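Local coordinates for protein lipase (Pelosinus fermentans, PDB 5AH0) that hydrolyses ester bonds as a zinc-containing lipase of the alpha/beta-hydrolase clan and also cleaves the polyester poly(butylene adipate-co-terephthalate), at residues T264-E276 and V280-R292. Numbering follows the deposited sequence.
Sequences TCATVPSILTSNE and VIYMTPLLYPFGR
P285 and V268 bury the most surface here; Y288 and S270 follow with equal shares. The P285 ring lies within the curve of 268-276: its CB is 3.9 Å from V268 CG1, while CG is 3.3 Å from both P269 O and I271 O. The two methyls of V268 divide between P285 and L287: chi1 of -175° swings CG1 to the side away from the backbone N, where it reaches P285, and CG2 meets L287 CB at 4.0 Å. S270 CB sits over one face of the Y288 ring, a CH-pi contact 3.9 Å from S270 CB to the ring centroid, and V268 O lies at the ring's edge, near its plane. L272 CB packs beside M283 O, and a water links L272 N to M283 O. The E276 carboxylate rests against CB and CG of P285 and accepts a fairly straight bond from T273 N through the anti lone pair of OE2 (3.2 Å, 163°). With an alanine at E276, T273 N would probably lose this acceptor and P285 the carboxylate packed against it. The contact folds the loop leaving strand 258-265 of the parallel sheet against the turn entering helix 288-294; L287, in that turn, and F290, in the helix, pack on helix 173-190.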
ATOM      1  N   THR A 264     -12.536  -5.182   4.741  1.00 42.43           N
ATOM      2  CA  THR A 264     -12.371  -5.667   6.111  1.00 41.68           C
ATOM      3  C   THR A 264     -13.177  -4.857   7.099  1.00 43.94           C
ATOM      4  O   THR A 264     -13.444  -3.679   6.890  1.00 45.03           O
ATOM      5  CB  THR A 264     -10.915  -5.612   6.559  1.00 43.01           C
ATOM      6  OG1 THR A 264     -10.422  -4.280   6.340  1.00 47.37           O
ATOM      7  CG2 THR A 264     -10.077  -6.611   5.762  1.00 41.80           C
ATOM      8  N   CYS A 265     -13.544  -5.495   8.197  1.00 43.99           N
ATOM      9  CA  CYS A 265     -14.316  -4.843   9.233  1.00 45.45           C
ATOM     10  C   CYS A 265     -14.079  -5.597  10.518  1.00 45.56           C
ATOM     11  O   CYS A 265     -14.023  -6.823  10.499  1.00 47.18           O
ATOM     12  CB  CYS A 265     -15.812  -4.815   8.895  1.00 46.84           C
ATOM     13  SG  CYS A 265     -16.760  -3.740  10.021  1.00 54.28           S
ATOM     14  N   ALA A 266     -13.915  -4.879  11.622  1.00 40.76           N
ATOM     15  CA  ALA A 266     -13.665  -5.543  12.892  1.00 40.10           C
ATOM     16  C   ALA A 266     -13.913  -4.612  14.063  1.00 42.18           C
ATOM     17  O   ALA A 266     -13.732  -3.409  13.950  1.00 46.28           O
ATOM     18  CB  ALA A 266     -12.231  -6.080  12.938  1.00 37.17           C
ATOM     19  N   THR A 267     -14.312  -5.170  15.198  1.00 40.94           N
ATOM     20  CA  THR A 267     -14.234  -4.412  16.422  1.00 43.16           C
ATOM     21  C   THR A 267     -13.092  -5.046  17.202  1.00 42.76           C
ATOM     22  O   THR A 267     -13.127  -6.231  17.547  1.00 40.67           O
ATOM     23  CB  THR A 267     -15.551  -4.401  17.256  1.00 50.17           C
ATOM     24  OG1 THR A 267     -15.798  -5.705  17.762  1.00 60.27           O
ATOM     25  CG2 THR A 267     -16.743  -3.962  16.420  1.00 50.19           C
ATOM     26  N   VAL A 268     -12.051  -4.257  17.431  1.00 40.02           N
ATOM     27  CA  VAL A 268     -10.871  -4.760  18.112  1.00 40.51           C
ATOM     28  C   VAL A 268     -11.123  -4.838  19.615  1.00 36.89           C
ATOM     29  O   VAL A 268     -11.526  -3.865  20.222  1.00 38.65           O
ATOM     30  CB  VAL A 268      -9.665  -3.871  17.802  1.00 37.35           C
ATOM     31  CG1 VAL A 268      -8.391  -4.452  18.407  1.00 34.73           C
ATOM     32  CG2 VAL A 268      -9.547  -3.682  16.279  1.00 29.73           C
ATOM     33  N   PRO A 269     -10.933  -6.018  20.218  1.00 39.02           N
ATOM     34  CA  PRO A 269     -11.076  -6.122  21.679  1.00 35.40           C
ATOM     35  C   PRO A 269     -10.026  -5.302  22.438  1.00 36.76           C
ATOM     36  O   PRO A 269      -8.984  -4.927  21.861  1.00 33.58           O
ATOM     37  CB  PRO A 269     -10.891  -7.622  21.954  1.00 32.23           C
ATOM     38  CG  PRO A 269     -10.167  -8.145  20.786  1.00 31.46           C
ATOM     39  CD  PRO A 269     -10.618  -7.313  19.603  1.00 35.60           C
ATOM     40  N   SER A 270     -10.296  -5.044  23.718  1.00 37.31           N
ATOM     41  CA  SER A 270      -9.338  -4.369  24.577  1.00 37.79           C
ATOM     42  C   SER A 270      -8.340  -5.337  25.221  1.00 42.97           C
ATOM     43  O   SER A 270      -7.304  -4.912  25.730  1.00 48.65           O
ATOM     44  CB  SER A 270     -10.071  -3.577  25.664  1.00 40.41           C
ATOM     45  OG  SER A 270     -10.689  -4.439  26.614  1.00 45.20           O
ATOM     46  N   ILE A 271      -8.634  -6.635  25.186  1.00 46.08           N
ATOM     47  CA  ILE A 271      -7.759  -7.638  25.808  1.00 46.94           C
ATOM     48  C   ILE A 271      -6.639  -8.073  24.874  1.00 42.50           C
ATOM     49  O   ILE A 271      -6.895  -8.413  23.729  1.00 44.60           O
ATOM     50  CB  ILE A 271      -8.517  -8.919  26.204  1.00 46.55           C
ATOM     51  CG1 ILE A 271      -9.717  -8.623  27.103  1.00 49.08           C
ATOM     52  CG2 ILE A 271      -7.553  -9.899  26.872  1.00 45.41           C
ATOM     53  CD1 ILE A 271      -9.386  -8.555  28.576  1.00 51.11           C
ATOM     54  N   LEU A 272      -5.410  -8.106  25.374  1.00 43.25           N
ATOM     55  CA  LEU A 272      -4.261  -8.450  24.547  1.00 45.52           C
ATOM     56  C   LEU A 272      -3.855  -9.927  24.633  1.00 50.38           C
ATOM     57  O   LEU A 272      -3.593 -10.449  25.713  1.00 55.70           O
ATOM     58  CB  LEU A 272      -3.056  -7.592  24.936  1.00 40.61           C
ATOM     59  CG  LEU A 272      -1.769  -7.941  24.192  1.00 36.25           C
ATOM     60  CD1 LEU A 272      -1.821  -7.463  22.736  1.00 33.06           C
ATOM     61  CD2 LEU A 272      -0.586  -7.351  24.906  1.00 37.31           C
ATOM     62  N   THR A 273      -3.804 -10.573  23.474  1.00 48.65           N
ATOM     63  CA  THR A 273      -3.255 -11.910  23.291  1.00 54.00           C
ATOM     64  C   THR A 273      -1.787 -11.806  22.891  1.00 60.44           C
ATOM     65  O   THR A 273      -1.369 -10.795  22.307  1.00 61.90           O
ATOM     66  CB  THR A 273      -4.033 -12.663  22.203  1.00 61.52           C
ATOM     67  OG1 THR A 273      -5.412 -12.746  22.579  1.00 65.62           O
ATOM     68  CG2 THR A 273      -3.487 -14.066  21.982  1.00 68.53           C
ATOM     69  N   SER A 274      -1.001 -12.842  23.182  1.00 66.19           N
ATOM     70  CA  SER A 274       0.403 -12.885  22.758  1.00 72.61           C
ATOM     71  C   SER A 274       0.547 -13.077  21.248  1.00 72.99           C
ATOM     72  O   SER A 274       1.649 -13.067  20.703  1.00 72.96           O
ATOM     73  CB  SER A 274       1.127 -14.020  23.462  1.00 77.89           C
ATOM     74  OG  SER A 274       0.511 -15.254  23.124  1.00 83.13           O
ATOM     75  N   ASN A 275      -0.583 -13.220  20.576  1.00 74.68           N
ATOM     76  CA  ASN A 275      -0.614 -13.586  19.178  1.00 73.94           C
ATOM     77  C   ASN A 275      -0.676 -12.364  18.259  1.00 67.59           C
ATOM     78  O   ASN A 275      -0.652 -12.501  17.040  1.00 64.94           O
ATOM     79  CB  ASN A 275      -1.828 -14.490  18.943  1.00 82.61           C
ATOM     80  CG  ASN A 275      -1.586 -15.539  17.895  1.00 89.12           C
ATOM     81  OD1 ASN A 275      -0.440 -15.851  17.564  1.00 93.06           O
ATOM     82  ND2 ASN A 275      -2.672 -16.119  17.381  1.00 88.48           N
ATOM     83  N   GLU A 276      -0.753 -11.168  18.839  1.00 63.43           N
ATOM     84  CA  GLU A 276      -0.989  -9.972  18.034  1.00 58.61           C
ATOM     85  C   GLU A 276      -0.089  -8.809  18.416  1.00 53.39           C
ATOM     86  O   GLU A 276       0.546  -8.827  19.468  1.00 56.86           O
ATOM     87  CB  GLU A 276      -2.452  -9.537  18.141  1.00 60.74           C
ATOM     88  CG  GLU A 276      -2.951  -9.336  19.568  1.00 66.30           C
ATOM     89  CD  GLU A 276      -4.474  -9.272  19.648  1.00 69.33           C
ATOM     90  OE1 GLU A 276      -5.087  -8.786  18.667  1.00 67.75           O
ATOM     91  OE2 GLU A 276      -5.053  -9.704  20.684  1.00 71.27           O
ATOM     92  N   VAL A 280       2.083  -0.573  23.130  1.00 43.27           N
ATOM     93  CA  VAL A 280       3.105  -0.569  24.175  1.00 46.68           C
ATOM     94  C   VAL A 280       2.745   0.332  25.368  1.00 47.64           C
ATOM     95  O   VAL A 280       3.303   0.196  26.452  1.00 50.00           O
ATOM     96  CB  VAL A 280       4.467  -0.168  23.578  1.00 50.12           C
ATOM     97  CG1 VAL A 280       5.566  -0.255  24.609  1.00 60.71           C
ATOM     98  CG2 VAL A 280       4.807  -1.089  22.406  1.00 45.12           C
ATOM     99  N   ILE A 281       1.775   1.222  25.196  1.00 49.86           N
ATOM    100  CA  ILE A 281       1.371   2.077  26.314  1.00 51.00           C
ATOM    101  C   ILE A 281       0.186   1.461  27.058  1.00 47.10           C
ATOM    102  O   ILE A 281       0.251   1.236  28.264  1.00 49.41           O
ATOM    103  CB  ILE A 281       1.000   3.517  25.852  1.00 50.56           C
ATOM    104  CG1 ILE A 281       2.247   4.292  25.430  1.00 53.47           C
ATOM    105  CG2 ILE A 281       0.313   4.287  26.972  1.00 41.09           C
ATOM    106  CD1 ILE A 281       2.727   3.996  24.046  1.00 57.05           C
ATOM    107  N   TYR A 282      -0.877   1.149  26.333  1.00 43.39           N
ATOM    108  CA  TYR A 282      -2.115   0.702  26.971  1.00 47.69           C
ATOM    109  C   TYR A 282      -2.162  -0.784  27.310  1.00 50.20           C
ATOM    110  O   TYR A 282      -3.056  -1.225  28.040  1.00 50.54           O
ATOM    111  CB  TYR A 282      -3.303   1.050  26.080  1.00 41.81           C
ATOM    112  CG  TYR A 282      -3.365   2.522  25.778  1.00 41.29           C
ATOM    113  CD1 TYR A 282      -3.045   3.460  26.756  1.00 39.83           C
ATOM    114  CD2 TYR A 282      -3.758   2.984  24.523  1.00 41.88           C
ATOM    115  CE1 TYR A 282      -3.099   4.813  26.495  1.00 40.76           C
ATOM    116  CE2 TYR A 282      -3.831   4.348  24.251  1.00 41.17           C
ATOM    117  CZ  TYR A 282      -3.496   5.254  25.242  1.00 43.61           C
ATOM    118  OH  TYR A 282      -3.550   6.609  24.988  1.00 51.89           O
ATOM    119  N   MET A 283      -1.230  -1.554  26.754  1.00 49.71           N
ATOM    120  CA  MET A 283      -1.212  -3.005  26.935  1.00 51.98           C
ATOM    121  C   MET A 283      -2.507  -3.605  26.401  1.00 45.29           C
ATOM    122  O   MET A 283      -2.993  -4.609  26.900  1.00 48.57           O
ATOM    123  CB  MET A 283      -1.002  -3.372  28.406  1.00 60.53           C
ATOM    124  CG  MET A 283       0.217  -2.713  29.056  1.00 67.75           C
ATOM    125  SD  MET A 283       1.779  -3.607  28.894  1.00141.35           S
ATOM    126  CE  MET A 283       2.258  -3.303  27.194  1.00 61.82           C
ATOM    127  N   THR A 284      -3.093  -2.925  25.425  1.00 37.86           N
ATOM    128  CA  THR A 284      -4.188  -3.465  24.641  1.00 37.37           C
ATOM    129  C   THR A 284      -3.640  -3.969  23.305  1.00 39.32           C
ATOM    130  O   THR A 284      -2.443  -3.807  23.012  1.00 40.04           O
ATOM    131  CB  THR A 284      -5.268  -2.401  24.386  1.00 35.51           C
ATOM    132  OG1 THR A 284      -4.736  -1.391  23.521  1.00 35.41           O
ATOM    133  CG2 THR A 284      -5.721  -1.779  25.682  1.00 35.53           C
ATOM    134  N   PRO A 285      -4.499  -4.559  22.469  1.00 36.45           N
ATOM    135  CA  PRO A 285      -4.007  -4.740  21.088  1.00 37.47           C
ATOM    136  C   PRO A 285      -3.639  -3.372  20.469  1.00 39.15           C
ATOM    137  O   PRO A 285      -4.274  -2.382  20.849  1.00 40.77           O
ATOM    138  CB  PRO A 285      -5.197  -5.374  20.372  1.00 29.44           C
ATOM    139  CG  PRO A 285      -5.910  -6.147  21.471  1.00 33.79           C
ATOM    140  CD  PRO A 285      -5.776  -5.249  22.710  1.00 34.86           C
ATOM    141  N   LEU A 286      -2.659  -3.321  19.558  1.00 31.07           N
ATOM    142  CA  LEU A 286      -2.230  -2.065  18.932  1.00 29.89           C
ATOM    143  C   LEU A 286      -3.394  -1.275  18.347  1.00 34.00           C
ATOM    144  O   LEU A 286      -3.498  -0.077  18.550  1.00 32.15           O
ATOM    145  CB  LEU A 286      -1.201  -2.335  17.817  1.00 29.99           C
ATOM    146  CG  LEU A 286      -0.689  -1.130  17.012  1.00 31.86           C
ATOM    147  CD1 LEU A 286      -0.043  -0.113  17.951  1.00 34.60           C
ATOM    148  CD2 LEU A 286       0.330  -1.533  15.950  1.00 31.81           C
ATOM    149  N   LEU A 287      -4.284  -1.958  17.637  1.00 28.17           N
ATOM    150  CA  LEU A 287      -5.337  -1.290  16.899  1.00 31.64           C
ATOM    151  C   LEU A 287      -6.526  -0.838  17.745  1.00 37.05           C
ATOM    152  O   LEU A 287      -7.451  -0.202  17.221  1.00 39.07           O
ATOM    153  CB  LEU A 287      -5.832  -2.217  15.795  1.00 34.52           C
ATOM    154  CG  LEU A 287      -4.780  -2.593  14.748  1.00 35.12           C
ATOM    155  CD1 LEU A 287      -5.399  -3.458  13.683  1.00 32.06           C
ATOM    156  CD2 LEU A 287      -4.196  -1.324  14.151  1.00 34.72           C
ATOM    157  N   TYR A 288      -6.521  -1.174  19.037  1.00 33.27           N
ATOM    158  CA  TYR A 288      -7.675  -0.893  19.877  1.00 34.77           C
ATOM    159  C   TYR A 288      -8.045   0.609  19.948  1.00 41.75           C
ATOM    160  O   TYR A 288      -9.186   0.974  19.682  1.00 43.25           O
ATOM    161  CB  TYR A 288      -7.471  -1.455  21.285  1.00 29.85           C
ATOM    162  CG  TYR A 288      -8.604  -1.078  22.219  1.00 30.60           C
ATOM    163  CD1 TYR A 288      -9.848  -1.692  22.120  1.00 37.38           C
ATOM    164  CD2 TYR A 288      -8.435  -0.093  23.190  1.00 31.52           C
ATOM    165  CE1 TYR A 288     -10.906  -1.333  22.973  1.00 33.66           C
ATOM    166  CE2 TYR A 288      -9.474   0.265  24.049  1.00 34.35           C
ATOM    167  CZ  TYR A 288     -10.703  -0.360  23.937  1.00 35.03           C
ATOM    168  OH  TYR A 288     -11.729   0.001  24.775  1.00 40.37           O
ATOM    169  N   PRO A 289      -7.090   1.483  20.306  1.00 43.74           N
ATOM    170  CA  PRO A 289      -7.515   2.883  20.377  1.00 41.21           C
ATOM    171  C   PRO A 289      -7.816   3.479  19.000  1.00 38.98           C
ATOM    172  O   PRO A 289      -8.671   4.355  18.889  1.00 39.05           O
ATOM    173  CB  PRO A 289      -6.310   3.580  21.021  1.00 44.03           C
ATOM    174  CG  PRO A 289      -5.144   2.754  20.587  1.00 47.54           C
ATOM    175  CD  PRO A 289      -5.649   1.328  20.589  1.00 45.81           C
ATOM    176  N   PHE A 290      -7.116   3.029  17.967  1.00 35.38           N
ATOM    177  CA  PHE A 290      -7.333   3.589  16.638  1.00 35.97           C
ATOM    178  C   PHE A 290      -8.687   3.185  16.052  1.00 38.82           C
ATOM    179  O   PHE A 290      -9.393   4.027  15.495  1.00 38.57           O
ATOM    180  CB  PHE A 290      -6.159   3.196  15.728  1.00 32.14           C
ATOM    181  CG  PHE A 290      -4.840   3.654  16.283  1.00 36.48           C
ATOM    182  CD1 PHE A 290      -4.541   5.007  16.337  1.00 35.86           C
ATOM    183  CD2 PHE A 290      -3.946   2.756  16.835  1.00 32.73           C
ATOM    184  CE1 PHE A 290      -3.359   5.444  16.887  1.00 34.93           C
ATOM    185  CE2 PHE A 290      -2.756   3.198  17.388  1.00 32.11           C
ATOM    186  CZ  PHE A 290      -2.463   4.535  17.411  1.00 33.41           C
ATOM    187  N   GLY A 291      -9.061   1.916  16.218  1.00 41.62           N
ATOM    188  CA  GLY A 291     -10.395   1.449  15.882  1.00 28.54           C
ATOM    189  C   GLY A 291     -11.489   2.248  16.567  1.00 38.44           C
ATOM    190  O   GLY A 291     -12.494   2.591  15.935  1.00 37.56           O
ATOM    191  N   ARG A 292     -11.317   2.544  17.858  1.00 38.59           N
ATOM    192  CA  ARG A 292     -12.324   3.313  18.591  1.00 39.40           C
ATOM    193  C   ARG A 292     -12.350   4.756  18.127  1.00 41.96           C
ATOM    194  O   ARG A 292     -13.425   5.353  18.008  1.00 44.69           O
ATOM    195  CB  ARG A 292     -12.085   3.238  20.107  1.00 41.25           C
ATOM    196  CG  ARG A 292     -12.440   1.871  20.683  1.00 47.89           C
ATOM    197  CD  ARG A 292     -12.445   1.821  22.198  1.00 58.45           C
ATOM    198  NE  ARG A 292     -13.730   2.152  22.804  1.00 62.96           N
ATOM    199  CZ  ARG A 292     -13.978   3.304  23.407  1.00 66.67           C
ATOM    200  NH1 ARG A 292     -13.022   4.229  23.475  1.00 70.77           N
ATOM    201  NH2 ARG A 292     -15.170   3.530  23.937  1.00 67.33           N
TER
HETATM  202  O   HOH W   1      -4.553  -7.299  27.808  1.00 60.22           O